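PDB 3PBP: nucleoporin NUP82 from Saccharomyces cerevisiae, which serves as a structural component of the nuclear pore complex, here as the N-terminal domain that takes part in binding NUP116. Local coordinates for residues N84-F89 with Y114-E119; Q110-S115 with T152-L157; S188-T193 with A207-L212; D296-N301 with S318-S323; Q357-S362 with I376-I381. The protein carries 1 engineered substitution. All coordinates share one frame; numbering follows the deposited sequence.

Contact 1 of 5, residues N84-F89 with Y114-E119; sequences NDNEIF and YSIDEE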
# COMPACT_ATOMS: atom_id res chain seq x y z
N ASN A 84 15.04 8.80 8.26
CA ASN A 84 15.16 9.82 7.24
C ASN A 84 15.23 9.07 5.91
O ASN A 84 14.83 7.91 5.83
CB ASN A 84 16.41 10.69 7.46
CG ASN A 84 17.72 9.90 7.46
OD1 ASN A 84 17.74 8.68 7.25
ND2 ASN A 84 18.83 10.61 7.68
N ASP A 85 15.73 9.72 4.87
CA ASP A 85 15.79 9.05 3.57
C ASP A 85 16.90 8.01 3.49
O ASP A 85 16.97 7.23 2.54
CB ASP A 85 15.99 10.10 2.48
CG ASP A 85 17.27 10.89 2.66
OD1 ASP A 85 17.50 11.44 3.76
OD2 ASP A 85 18.06 10.95 1.69
N ASN A 86 17.75 7.96 4.52
CA ASN A 86 18.87 7.05 4.47
C ASN A 86 18.92 5.97 5.52
O ASN A 86 19.36 4.86 5.24
CB ASN A 86 20.16 7.88 4.49
CG ASN A 86 21.41 7.02 4.48
OD1 ASN A 86 21.82 6.48 5.52
ND2 ASN A 86 22.02 6.87 3.30
N GLU A 87 18.49 6.27 6.73
CA GLU A 87 18.55 5.28 7.79
C GLU A 87 17.31 5.20 8.68
O GLU A 87 16.48 6.11 8.69
CB GLU A 87 19.81 5.51 8.63
CG GLU A 87 19.85 6.87 9.33
CD GLU A 87 21.22 7.16 9.93
OE1 GLU A 87 21.92 6.18 10.30
OE2 GLU A 87 21.59 8.36 10.04
N ILE A 88 17.22 4.10 9.43
CA ILE A 88 16.11 3.84 10.34
C ILE A 88 16.61 3.41 11.72
O ILE A 88 17.49 2.55 11.83
CB ILE A 88 15.21 2.69 9.79
CG1 ILE A 88 14.65 3.04 8.41
CG2 ILE A 88 14.07 2.40 10.78
CD1 ILE A 88 13.91 1.89 7.73
N PHE A 89 16.04 4.00 12.77
CA PHE A 89 16.39 3.62 14.14
C PHE A 89 15.12 3.18 14.85
O PHE A 89 14.05 3.74 14.63
CB PHE A 89 16.95 4.79 14.94
CG PHE A 89 18.29 5.26 14.49
CD1 PHE A 89 18.42 6.16 13.42
CD2 PHE A 89 19.44 4.83 15.15
CE1 PHE A 89 19.67 6.64 13.02
CE2 PHE A 89 20.69 5.30 14.75
CZ PHE A 89 20.80 6.21 13.69
N TYR A 114 19.22 0.47 10.54
CA TYR A 114 19.34 0.12 9.13
C TYR A 114 19.67 1.34 8.29
O TYR A 114 19.12 2.44 8.52
CB TYR A 114 18.03 -0.49 8.63
CG TYR A 114 18.00 -0.69 7.13
CD1 TYR A 114 18.59 -1.81 6.54
CD2 TYR A 114 17.43 0.27 6.30
CE1 TYR A 114 18.61 -1.96 5.16
CE2 TYR A 114 17.45 0.13 4.91
CZ TYR A 114 18.04 -0.98 4.35
OH TYR A 114 18.07 -1.09 2.98
N SER A 115 20.57 1.15 7.32
CA SER A 115 20.98 2.19 6.39
C SER A 115 20.92 1.57 5.01
O SER A 115 21.20 0.39 4.84
CB SER A 115 22.40 2.68 6.69
OG SER A 115 22.79 3.74 5.82
N ILE A 116 20.55 2.37 4.01
CA ILE A 116 20.46 1.84 2.67
C ILE A 116 21.86 1.51 2.15
O ILE A 116 22.02 0.69 1.24
CB ILE A 116 19.75 2.83 1.73
CG1 ILE A 116 20.47 4.17 1.73
CG2 ILE A 116 18.32 3.03 2.18
CD1 ILE A 116 19.81 5.20 0.85
N ASP A 117 22.86 2.15 2.75
CA ASP A 117 24.25 1.93 2.37
C ASP A 117 24.69 0.52 2.77
O ASP A 117 25.78 0.08 2.41
CB ASP A 117 25.15 2.96 3.04
CG ASP A 117 24.65 4.38 2.84
OD1 ASP A 117 24.45 4.79 1.67
OD2 ASP A 117 24.47 5.10 3.85
N GLU A 118 23.85 -0.17 3.53
CA GLU A 118 24.15 -1.52 3.99
C GLU A 118 24.03 -2.52 2.85
O GLU A 118 24.35 -3.70 3.02
CB GLU A 118 23.19 -1.92 5.11
CG GLU A 118 23.61 -1.44 6.48
CD GLU A 118 22.59 -1.78 7.54
OE1 GLU A 118 22.05 -2.91 7.50
OE2 GLU A 118 22.34 -0.93 8.43
N GLU A 119 23.55 -2.06 1.71
CA GLU A 119 23.38 -2.95 0.56
C GLU A 119 24.33 -2.63 -0.59
O GLU A 119 24.50 -1.47 -0.98
CB GLU A 119 21.93 -2.92 0.08
CG GLU A 119 21.07 -3.99 0.74
CD GLU A 119 19.60 -3.62 0.83
OE1 GLU A 119 19.26 -2.71 1.61
OE2 GLU A 119 18.79 -4.25 0.12
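The side chain of Asn86 lies across the start of residues 116-118: ND2 comes within 3.5 Å of CG1 of Ile116, the two side chains crossing at a slant. CG stands anti to the backbone N (chi1 178°), which turns it toward Ser115 and Asp117. From there ND2 donates to OD2 of Asp117 at 3.1 Å; the acceptor lies in the plane of the amide, whereas the amide nitrogen reaches the syn side of the carboxylate well out of its plane. OD1 of Asn86 meets OG of Ser115 at 2.9 Å, and the backbone O of Asn86 accepts from N of Ile116 at 3.0 Å. Asn86 thus holds three successive residues. Beside it the strands pair in antiparallel fashion: N of Ile88 donates to O of Tyr114 (2.7 Å) and N of Tyr114 returns a bond to O of Ile88 (3.0 Å). On the Ile88 and Tyr114 face CD1 of Ile88 approaches CD2 of the ring obliquely. Asn84 OD1 makes an Asx turn with N of Asn86 that its second bond, to N of Glu87, extends to an Asx motif. Backbone pairing therefore joins the strands, and one neutral amide closes their end, where its N-H probably steadies the negative charge of Asp117.

Contact 2 of 5, residues Q110-S115 with T152-L157; sequences QIFHYS and TMFDIL
Phe154 projects like a peg between Phe112 and Tyr114, which alternate along the strand and reach out from the same side of it. Its CG is anti to the carbonyl carbon (chi1 -70°), which directs the root of the ring toward strand 110-115. The tip of the peg, CZ, sits 3.5 Å above the Tyr114 ring plane, over its centre; the two planes are inclined at 44°, so one ring leans into the face of the other. At the base of the peg, CB of Phe154 lies 3.9 Å from CZ of Phe112, and these two side chains cross at about a right angle with ring planes 47° apart. Phe112 also crosses Ile156 at about a right angle, its CB 4.0 Å from CG2 of Ile156. The same CG2 meets CG2 of Ile111, which also has CD2 of Leu157 at 3.8 Å. Ile111 and Phe112 both face Val90, a classic beta bulge, and so both side chains reach this interface. An alanine in place of Tyr114 would probably leave CZ of Phe154 without the ring face beneath it and deprive Glu119 and Lys146 of the hydroxyl they share. No hydrogen bond crosses here; the fit is apolar, of the kind that seals neighbouring blades of a beta-propeller. Strand 110-115 is outermost in its antiparallel sheet, and strand 151-155 belongs to the next, whose strand 141-146 adds Ile142 and Val144 around Phe154.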
# COMPACT_ATOMS: atom_id res chain seq x y z
N GLN A 110 18.40 0.48 22.33
CA GLN A 110 18.63 0.70 20.91
C GLN A 110 18.36 -0.69 20.37
O GLN A 110 19.20 -1.59 20.48
CB GLN A 110 20.06 1.14 20.64
CG GLN A 110 20.43 2.49 21.22
CD GLN A 110 19.47 3.61 20.79
OE1 GLN A 110 19.27 3.88 19.59
NE2 GLN A 110 18.87 4.28 21.78
N ILE A 111 17.19 -0.87 19.79
CA ILE A 111 16.79 -2.16 19.30
C ILE A 111 17.11 -2.56 17.86
O ILE A 111 17.36 -3.75 17.58
CB ILE A 111 15.29 -2.33 19.56
CG1 ILE A 111 15.05 -2.22 21.06
CG2 ILE A 111 14.79 -3.65 19.00
CD1 ILE A 111 13.61 -2.37 21.46
N PHE A 112 17.12 -1.59 16.94
CA PHE A 112 17.38 -1.92 15.54
C PHE A 112 17.88 -0.73 14.75
O PHE A 112 17.50 0.41 15.01
CB PHE A 112 16.08 -2.45 14.91
CG PHE A 112 16.15 -2.64 13.42
CD1 PHE A 112 16.56 -3.85 12.88
CD2 PHE A 112 15.74 -1.62 12.56
CE1 PHE A 112 16.58 -4.06 11.51
CE2 PHE A 112 15.76 -1.81 11.19
CZ PHE A 112 16.18 -3.04 10.66
N HIS A 113 18.74 -1.01 13.77
CA HIS A 113 19.26 0.05 12.92
C HIS A 113 19.40 -0.44 11.49
O HIS A 113 19.66 -1.62 11.25
CB HIS A 113 20.61 0.54 13.40
CG HIS A 113 21.21 1.59 12.51
ND1 HIS A 113 20.89 2.92 12.62
CD2 HIS A 113 22.06 1.48 11.46
CE1 HIS A 113 21.52 3.60 11.67
NE2 HIS A 113 22.23 2.75 10.95
N TYR A 114 19.22 0.47 10.54
CA TYR A 114 19.34 0.12 9.13
C TYR A 114 19.67 1.34 8.29
O TYR A 114 19.12 2.44 8.52
CB TYR A 114 18.03 -0.49 8.63
CG TYR A 114 18.00 -0.69 7.13
CD1 TYR A 114 18.59 -1.81 6.54
CD2 TYR A 114 17.43 0.27 6.30
CE1 TYR A 114 18.61 -1.96 5.16
CE2 TYR A 114 17.45 0.13 4.91
CZ TYR A 114 18.04 -0.98 4.35
OH TYR A 114 18.07 -1.09 2.98
N SER A 115 20.57 1.15 7.32
CA SER A 115 20.98 2.19 6.39
C SER A 115 20.92 1.57 5.01
O SER A 115 21.20 0.39 4.84
CB SER A 115 22.40 2.68 6.69
OG SER A 115 22.79 3.74 5.82
N THR A 152 9.50 -3.15 1.84
CA THR A 152 10.25 -4.14 2.61
C THR A 152 9.83 -4.31 4.07
O THR A 152 9.48 -3.34 4.76
CB THR A 152 11.77 -3.77 2.59
OG1 THR A 152 12.14 -3.40 1.26
CG2 THR A 152 12.62 -4.95 3.06
N MSE A 153 9.88 -5.55 4.55
CA MSE A 153 9.53 -5.82 5.93
C MSE A 153 10.76 -6.31 6.68
O MSE A 153 11.37 -7.30 6.33
CB MSE A 153 8.44 -6.88 6.02
CG MSE A 153 7.04 -6.39 5.75
SE MSE A 153 5.74 -7.82 6.09
CE MSE A 153 5.64 -8.62 4.33
N PHE A 154 11.11 -5.58 7.74
CA PHE A 154 12.26 -5.93 8.56
C PHE A 154 11.78 -6.49 9.90
O PHE A 154 10.83 -5.98 10.49
CB PHE A 154 13.12 -4.69 8.85
CG PHE A 154 13.85 -4.15 7.65
CD1 PHE A 154 14.99 -4.79 7.17
CD2 PHE A 154 13.43 -2.98 7.04
CE1 PHE A 154 15.70 -4.26 6.11
CE2 PHE A 154 14.14 -2.44 5.97
CZ PHE A 154 15.28 -3.08 5.50
N ASP A 155 12.44 -7.55 10.37
CA ASP A 155 12.10 -8.10 11.65
C ASP A 155 13.07 -7.48 12.66
O ASP A 155 14.21 -7.92 12.80
CB ASP A 155 12.25 -9.61 11.67
CG ASP A 155 11.69 -10.22 12.96
OD1 ASP A 155 11.88 -9.61 14.04
OD2 ASP A 155 11.07 -11.30 12.89
N ILE A 156 12.60 -6.45 13.35
CA ILE A 156 13.35 -5.72 14.36
C ILE A 156 14.05 -6.60 15.41
O ILE A 156 15.13 -6.24 15.90
CB ILE A 156 12.40 -4.75 15.09
CG1 ILE A 156 12.15 -3.53 14.23
CG2 ILE A 156 12.94 -4.38 16.43
CD1 ILE A 156 11.25 -2.53 14.91
N LEU A 157 13.45 -7.73 15.76
CA LEU A 157 14.00 -8.60 16.79
C LEU A 157 14.67 -9.89 16.33
O LEU A 157 14.83 -10.81 17.13
CB LEU A 157 12.90 -8.99 17.78
CG LEU A 157 12.03 -7.88 18.35
CD1 LEU A 157 11.00 -8.47 19.27
CD2 LEU A 157 12.90 -6.89 19.09

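Contact 3 of 5, residues S188-T193 with A207-L212; sequences SKDGLT and AFYPFL
Leu192 and Thr193, just beyond the type I turn of Ser188-Gly191, run beside Tyr209 and Pro210, and N of Phe211 donates to O of Leu192 at 2.8 Å. The peptide before Pro210 is cis, kinking the chain as it leaves strand 204-208. O of Leu192 also lies at the edge of the Tyr209 ring, in its plane, 3.6 Å from CD1, while CB of Leu192 is 3.8 Å from CE1. Farther out, CD2 of Leu192 meets CD2 of Leu212 at 3.6 Å. Thr193 has OG1 anti to the carbonyl carbon (chi1 -61°), which puts the hydroxyl beside CD1 of Tyr209, oblique to the ring. That hydroxyl also bonds OD2 of Asp190 at 2.9 Å, and OD1 of Asp190 accepts from N of Thr193 through its syn lone pair, an Asx motif. Ile226 of helix 220-235 packs on Leu192 and Tyr209. In this buried corner of the propeller, Asp190 satisfies the N-H and hydroxyl of Thr193 within its own loop; beyond the single cross-bond at Leu192 O, the contact rests on side-chain packing and weak CA-H...O contacts.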
# COMPACT_ATOMS: atom_id res chain seq x y z
N SER A 188 -5.15 -1.76 6.44
CA SER A 188 -6.57 -1.90 6.63
C SER A 188 -6.75 -2.20 8.11
O SER A 188 -5.82 -2.68 8.75
CB SER A 188 -7.09 -3.08 5.82
OG SER A 188 -8.42 -3.37 6.20
N LYS A 189 -7.92 -1.92 8.65
CA LYS A 189 -8.13 -2.18 10.07
C LYS A 189 -8.33 -3.67 10.33
O LYS A 189 -8.53 -4.09 11.47
CB LYS A 189 -9.32 -1.35 10.58
CG LYS A 189 -9.04 0.17 10.62
CD LYS A 189 -7.93 0.52 11.60
CE LYS A 189 -7.46 1.98 11.50
NZ LYS A 189 -6.46 2.23 10.40
N ASP A 190 -8.26 -4.47 9.26
CA ASP A 190 -8.39 -5.92 9.39
C ASP A 190 -7.03 -6.43 9.91
O ASP A 190 -6.95 -7.49 10.55
CB ASP A 190 -8.71 -6.56 8.02
CG ASP A 190 -7.47 -6.66 7.09
OD1 ASP A 190 -6.62 -5.73 7.10
OD2 ASP A 190 -7.35 -7.66 6.33
N GLY A 191 -5.98 -5.68 9.63
CA GLY A 191 -4.65 -6.04 10.09
C GLY A 191 -3.86 -6.92 9.14
O GLY A 191 -2.63 -7.01 9.26
N LEU A 192 -4.55 -7.56 8.19
CA LEU A 192 -3.90 -8.46 7.23
C LEU A 192 -3.73 -7.86 5.82
O LEU A 192 -3.13 -8.49 4.95
CB LEU A 192 -4.71 -9.75 7.12
CG LEU A 192 -5.12 -10.36 8.47
CD1 LEU A 192 -6.16 -11.45 8.24
CD2 LEU A 192 -3.88 -10.91 9.19
N THR A 193 -4.25 -6.66 5.61
CA THR A 193 -4.19 -6.03 4.29
C THR A 193 -3.45 -4.72 4.24
O THR A 193 -3.60 -3.89 5.12
CB THR A 193 -5.62 -5.78 3.76
OG1 THR A 193 -6.32 -7.03 3.65
CG2 THR A 193 -5.58 -5.11 2.41
N ALA A 207 -3.52 -3.50 -3.42
CA ALA A 207 -3.49 -4.08 -2.09
C ALA A 207 -2.76 -5.39 -2.01
O ALA A 207 -2.79 -6.19 -2.94
CB ALA A 207 -4.91 -4.25 -1.59
N PHE A 208 -2.09 -5.58 -0.89
CA PHE A 208 -1.36 -6.80 -0.59
C PHE A 208 -2.21 -7.55 0.44
O PHE A 208 -2.43 -7.07 1.56
CB PHE A 208 -0.00 -6.46 0.02
CG PHE A 208 0.98 -5.94 -0.96
CD1 PHE A 208 1.70 -6.81 -1.78
CD2 PHE A 208 1.22 -4.57 -1.05
CE1 PHE A 208 2.65 -6.33 -2.68
CE2 PHE A 208 2.16 -4.07 -1.95
CZ PHE A 208 2.88 -4.95 -2.76
N TYR A 209 -2.71 -8.72 0.06
CA TYR A 209 -3.53 -9.52 0.95
C TYR A 209 -3.13 -10.97 0.74
O TYR A 209 -3.40 -11.54 -0.32
CB TYR A 209 -5.02 -9.32 0.63
CG TYR A 209 -5.94 -10.04 1.60
CD1 TYR A 209 -5.72 -9.96 2.97
CD2 TYR A 209 -7.04 -10.79 1.15
CE1 TYR A 209 -6.56 -10.62 3.88
CE2 TYR A 209 -7.88 -11.45 2.05
CZ TYR A 209 -7.64 -11.36 3.41
OH TYR A 209 -8.46 -12.00 4.32
N PRO A 210 -2.50 -11.60 1.75
CA PRO A 210 -2.14 -11.06 3.07
C PRO A 210 -0.78 -10.34 3.10
O PRO A 210 0.09 -10.63 2.30
CB PRO A 210 -2.11 -12.31 3.91
CG PRO A 210 -1.33 -13.24 2.97
CD PRO A 210 -2.00 -12.99 1.61
N PHE A 211 -0.61 -9.42 4.04
CA PHE A 211 0.67 -8.73 4.20
C PHE A 211 1.03 -9.02 5.65
O PHE A 211 0.77 -8.23 6.55
CB PHE A 211 0.52 -7.22 4.01
CG PHE A 211 1.82 -6.51 3.86
CD1 PHE A 211 2.43 -6.41 2.61
CD2 PHE A 211 2.43 -5.91 4.95
CE1 PHE A 211 3.62 -5.72 2.46
CE2 PHE A 211 3.62 -5.23 4.81
CZ PHE A 211 4.22 -5.13 3.56
N LEU A 212 1.65 -10.17 5.87
CA LEU A 212 1.96 -10.64 7.21
C LEU A 212 3.37 -10.46 7.74
O LEU A 212 4.34 -10.50 6.99
CB LEU A 212 1.58 -12.12 7.30
CG LEU A 212 0.24 -12.45 6.63
CD1 LEU A 212 0.19 -13.92 6.26
CD2 LEU A 212 -0.90 -12.09 7.55

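Contact 4 of 5, residues D296-N301 with S318-S323; sequences DYTATN and SFDDGS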
# COMPACT_ATOMS: atom_id res chain seq x y z
N ASP A 296 -8.82 14.95 -13.63
CA ASP A 296 -7.89 16.04 -13.90
C ASP A 296 -6.94 16.30 -12.73
O ASP A 296 -6.15 17.23 -12.78
CB ASP A 296 -8.65 17.34 -14.21
CG ASP A 296 -9.43 17.26 -15.51
OD1 ASP A 296 -8.81 16.94 -16.56
OD2 ASP A 296 -10.66 17.52 -15.48
N TYR A 297 -7.03 15.49 -11.69
CA TYR A 297 -6.15 15.67 -10.53
C TYR A 297 -5.43 14.40 -10.14
O TYR A 297 -5.56 13.35 -10.79
CB TYR A 297 -6.95 16.21 -9.35
CG TYR A 297 -7.61 17.54 -9.65
CD1 TYR A 297 -8.87 17.60 -10.25
CD2 TYR A 297 -6.95 18.75 -9.37
CE1 TYR A 297 -9.46 18.83 -10.57
CE2 TYR A 297 -7.53 19.98 -9.68
CZ TYR A 297 -8.78 20.01 -10.29
OH TYR A 297 -9.36 21.22 -10.61
N THR A 298 -4.65 14.49 -9.07
CA THR A 298 -3.89 13.34 -8.60
C THR A 298 -4.16 13.03 -7.13
O THR A 298 -4.32 13.94 -6.31
CB THR A 298 -2.38 13.55 -8.77
OG1 THR A 298 -2.11 13.98 -10.12
CG2 THR A 298 -1.62 12.26 -8.49
N ALA A 299 -4.21 11.73 -6.83
CA ALA A 299 -4.44 11.25 -5.47
C ALA A 299 -3.19 11.56 -4.62
O ALA A 299 -2.06 11.36 -5.06
CB ALA A 299 -4.72 9.76 -5.50
N THR A 300 -3.42 12.06 -3.41
CA THR A 300 -2.31 12.43 -2.53
C THR A 300 -2.03 11.49 -1.35
O THR A 300 -0.89 11.03 -1.17
CB THR A 300 -2.52 13.83 -1.93
OG1 THR A 300 -2.93 14.73 -2.96
CG2 THR A 300 -1.23 14.34 -1.33
N ASN A 301 -3.06 11.24 -0.55
CA ASN A 301 -2.93 10.37 0.61
C ASN A 301 -4.05 9.38 0.74
O ASN A 301 -5.10 9.50 0.11
CB ASN A 301 -2.88 11.19 1.90
CG ASN A 301 -1.89 12.33 1.83
OD1 ASN A 301 -2.19 13.38 1.27
ND2 ASN A 301 -0.70 12.12 2.38
N SER A 318 -7.05 11.41 -0.63
CA SER A 318 -6.84 12.84 -0.91
C SER A 318 -6.58 13.07 -2.39
O SER A 318 -6.08 12.18 -3.09
CB SER A 318 -5.62 13.38 -0.17
OG SER A 318 -5.86 13.50 1.21
N PHE A 319 -6.86 14.30 -2.84
CA PHE A 319 -6.63 14.68 -4.24
C PHE A 319 -6.16 16.13 -4.37
O PHE A 319 -6.45 16.97 -3.51
CB PHE A 319 -7.91 14.48 -5.04
CG PHE A 319 -8.11 13.07 -5.53
CD1 PHE A 319 -7.44 12.62 -6.65
CD2 PHE A 319 -8.97 12.21 -4.86
CE1 PHE A 319 -7.63 11.32 -7.12
CE2 PHE A 319 -9.17 10.90 -5.31
CZ PHE A 319 -8.49 10.46 -6.45
N ASP A 320 -5.42 16.41 -5.45
CA ASP A 320 -4.88 17.74 -5.75
C ASP A 320 -5.88 18.87 -5.51
O ASP A 320 -5.53 19.91 -4.98
CB ASP A 320 -4.46 17.85 -7.21
CG ASP A 320 -3.12 17.25 -7.49
OD1 ASP A 320 -2.16 17.57 -6.76
OD2 ASP A 320 -3.02 16.46 -8.47
N ASP A 321 -7.12 18.66 -5.93
CA ASP A 321 -8.16 19.68 -5.81
C ASP A 321 -8.66 19.92 -4.39
O ASP A 321 -9.72 20.52 -4.20
CB ASP A 321 -9.34 19.31 -6.71
CG ASP A 321 -10.13 18.12 -6.20
OD1 ASP A 321 -9.52 17.19 -5.64
OD2 ASP A 321 -11.38 18.12 -6.36
N GLY A 322 -7.89 19.47 -3.40
CA GLY A 322 -8.31 19.66 -2.02
C GLY A 322 -9.61 18.92 -1.76
O GLY A 322 -10.41 19.33 -0.93
N SER A 323 -9.80 17.82 -2.48
CA SER A 323 -11.00 17.00 -2.36
C SER A 323 -10.71 15.69 -1.61
O SER A 323 -9.56 15.22 -1.51
CB SER A 323 -11.56 16.70 -3.77
OG SER A 323 -12.90 16.25 -3.73
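Tyr297 lays its ring against Asp320 and Asp321, and each step outward meets a different part of that turn. CG is anti to the carbonyl carbon (chi1 -59°), which sends it toward the turn. CB lies 3.7 Å from CB of Asp320; CD2, at the ring edge, is 3.4 Å from that same atom. CE2 and CZ then pass over CB of Asp321, which sits 3.4 Å above the ring plane and over its centre, a CH-pi contact. OD2 of Asp321 forms a salt bridge with Arg353. A glycine in place of Tyr297 would probably uncover CB of both aspartates and leave the turn after the strand freer to move. The turn follows strand 313-319 of the hairpin it forms with strand 299-306, part of a propeller blade. Ala299 and Phe319 are an antiparallel non-hydrogen-bonded pair there, and CB of Ala299 lies over the Phe319 ring, 3.7 Å from CE1. Flanking bonds run from N of Thr300 to O of Ser318 (2.7 Å) and from N of Asp320 to O of Thr298 (2.8 Å). OD2 of Asp320 receives a weak bond from N of Thr298, the two side chains lying side by side. OG1 of Thr298 is hydrogen-bonded to Arg114 of the NUP116 chain, whose Arg118 packs on the same threonine.

Contact 5 of 5, residues Q357-S362 with I376-I381; sequences QREIKS and ISDNII
Arg358 reaches Ile380 because CG sits anti to the carbonyl carbon (chi1 -61°) and the chain then runs extended to NE (chi3 178°). On the way CD passes OG of Ser377 at 3.5 Å. The guanidinium lies with one face toward Ile380, whose CG1 is 3.8 Å above its plane, toward the rim; the two side chains cross at about a right angle. Lys361 instead bends at chi3 (73°), turning CE aside, and NZ forms a long salt bridge with OD1 of Asp378 at 3.8 Å. OD2 of Asp378 has the like charge of Glu359 nearby, 3.7 Å from its OE1, so the lysine probably eases a repulsion between the two acids. The backbone is pinned at Ile376: its O accepts from N of Lys361 (2.8 Å) and, weakly, from N of Ser362, while its N donates to O of Ser362 at 2.8 Å. Two residues facing one make this a classic beta bulge. OG of Ser362 rests 3.6 Å from CB of Ile376. The bulge lies where the loop after strand 347-355 enters strand 362-364, outermost in an antiparallel blade; strands 372-376 and 380-385 follow, and Ile381 packs on Ile417 of strand 413-419 at the other edge.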
# COMPACT_ATOMS: atom_id res chain seq x y z
N GLN A 357 -11.44 22.53 -0.53
CA GLN A 357 -10.87 23.65 -1.29
C GLN A 357 -9.61 24.23 -0.65
O GLN A 357 -9.32 25.42 -0.80
CB GLN A 357 -11.94 24.73 -1.44
CG GLN A 357 -13.17 24.23 -2.16
CD GLN A 357 -14.38 25.13 -1.94
OE1 GLN A 357 -14.88 25.26 -0.82
NE2 GLN A 357 -14.85 25.76 -3.01
N ARG A 358 -8.87 23.40 0.08
CA ARG A 358 -7.63 23.82 0.72
C ARG A 358 -6.60 22.79 0.30
O ARG A 358 -6.97 21.67 -0.06
CB ARG A 358 -7.76 23.79 2.24
CG ARG A 358 -8.82 24.71 2.82
CD ARG A 358 -9.09 24.31 4.25
NE ARG A 358 -10.07 25.16 4.93
CZ ARG A 358 -9.84 26.43 5.27
NH1 ARG A 358 -8.67 27.00 5.00
NH2 ARG A 358 -10.79 27.12 5.91
N GLU A 359 -5.33 23.15 0.32
CA GLU A 359 -4.29 22.19 -0.06
C GLU A 359 -4.10 21.17 1.07
O GLU A 359 -3.52 21.49 2.11
CB GLU A 359 -2.97 22.91 -0.32
CG GLU A 359 -1.91 22.01 -0.93
CD GLU A 359 -0.50 22.50 -0.65
OE1 GLU A 359 -0.24 23.71 -0.86
OE2 GLU A 359 0.34 21.68 -0.22
N ILE A 360 -4.57 19.94 0.86
CA ILE A 360 -4.45 18.92 1.89
C ILE A 360 -3.03 18.39 1.98
O ILE A 360 -2.56 17.70 1.08
CB ILE A 360 -5.38 17.74 1.62
CG1 ILE A 360 -6.83 18.24 1.53
CG2 ILE A 360 -5.25 16.73 2.75
CD1 ILE A 360 -7.85 17.16 1.17
N LYS A 361 -2.35 18.70 3.08
CA LYS A 361 -0.98 18.26 3.25
C LYS A 361 -0.84 16.89 3.94
O LYS A 361 0.22 16.27 3.85
CB LYS A 361 -0.17 19.34 3.99
CG LYS A 361 0.01 20.61 3.13
CD LYS A 361 0.52 21.82 3.92
CE LYS A 361 1.99 21.67 4.30
NZ LYS A 361 2.48 22.80 5.15
N SER A 362 -1.90 16.42 4.60
CA SER A 362 -1.85 15.10 5.24
C SER A 362 -3.13 14.70 5.96
O SER A 362 -3.93 15.55 6.36
CB SER A 362 -0.70 15.01 6.22
OG SER A 362 -1.10 15.53 7.46
N ILE A 376 -5.02 17.81 7.69
CA ILE A 376 -4.15 18.96 7.85
C ILE A 376 -3.97 19.67 6.52
O ILE A 376 -3.26 19.19 5.63
CB ILE A 376 -2.78 18.53 8.40
CG1 ILE A 376 -2.95 18.03 9.84
CG2 ILE A 376 -1.79 19.69 8.32
CD1 ILE A 376 -1.66 17.68 10.53
N SER A 377 -4.63 20.81 6.39
CA SER A 377 -4.54 21.63 5.19
C SER A 377 -3.31 22.54 5.33
O SER A 377 -2.31 22.15 5.95
CB SER A 377 -5.82 22.45 5.01
OG SER A 377 -6.96 21.61 4.99
N ASP A 378 -3.36 23.75 4.79
CA ASP A 378 -2.19 24.61 4.89
C ASP A 378 -2.01 25.36 6.20
O ASP A 378 -0.88 25.54 6.66
CB ASP A 378 -2.16 25.62 3.74
CG ASP A 378 -0.77 25.79 3.17
OD1 ASP A 378 0.20 25.59 3.94
OD2 ASP A 378 -0.65 26.12 1.97
N ASN A 379 -3.10 25.79 6.80
CA ASN A 379 -3.01 26.51 8.06
C ASN A 379 -4.11 26.09 9.01
O ASN A 379 -4.28 26.67 10.08
CB ASN A 379 -3.10 28.02 7.81
CG ASN A 379 -2.02 28.51 6.89
OD1 ASN A 379 -0.83 28.31 7.16
ND2 ASN A 379 -2.42 29.14 5.80
N ILE A 380 -4.86 25.07 8.60
CA ILE A 380 -5.94 24.57 9.43
C ILE A 380 -5.79 23.09 9.67
O ILE A 380 -5.08 22.39 8.94
CB ILE A 380 -7.32 24.77 8.76
CG1 ILE A 380 -7.63 26.25 8.61
CG2 ILE A 380 -8.42 24.12 9.62
CD1 ILE A 380 -9.07 26.52 8.20
N ILE A 381 -6.44 22.63 10.73
CA ILE A 381 -6.49 21.22 11.06
C ILE A 381 -7.99 21.10 11.17
O ILE A 381 -8.59 21.65 12.09
CB ILE A 381 -5.88 20.88 12.43
CG1 ILE A 381 -4.38 21.17 12.43
CG2 ILE A 381 -6.10 19.40 12.73
CD1 ILE A 381 -3.74 20.87 13.76

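Overall arrangement
The five contacts fall into two groups of the propeller with contact 3 between. Contacts 1 and 2 share Tyr114 and Ser115 on strand 110-115, their centres 10 Å apart: one closes the strand's pairing within its blade, the other joins that blade to the next. Contact 2 reaches contact 3 through selenomethionine Met153, whose SE lies 3.6 Å from CE2 of Phe211. Contacts 4 and 5, with centres 12 Å apart, meet where CG2 of Ile360 touches OG of Ser318 at 3.6 Å. The two groups stay separate, contacts 1 and 4 about 16 Å apart at their nearest atoms. Of the five, only contact 4 touches the NUP116 chain.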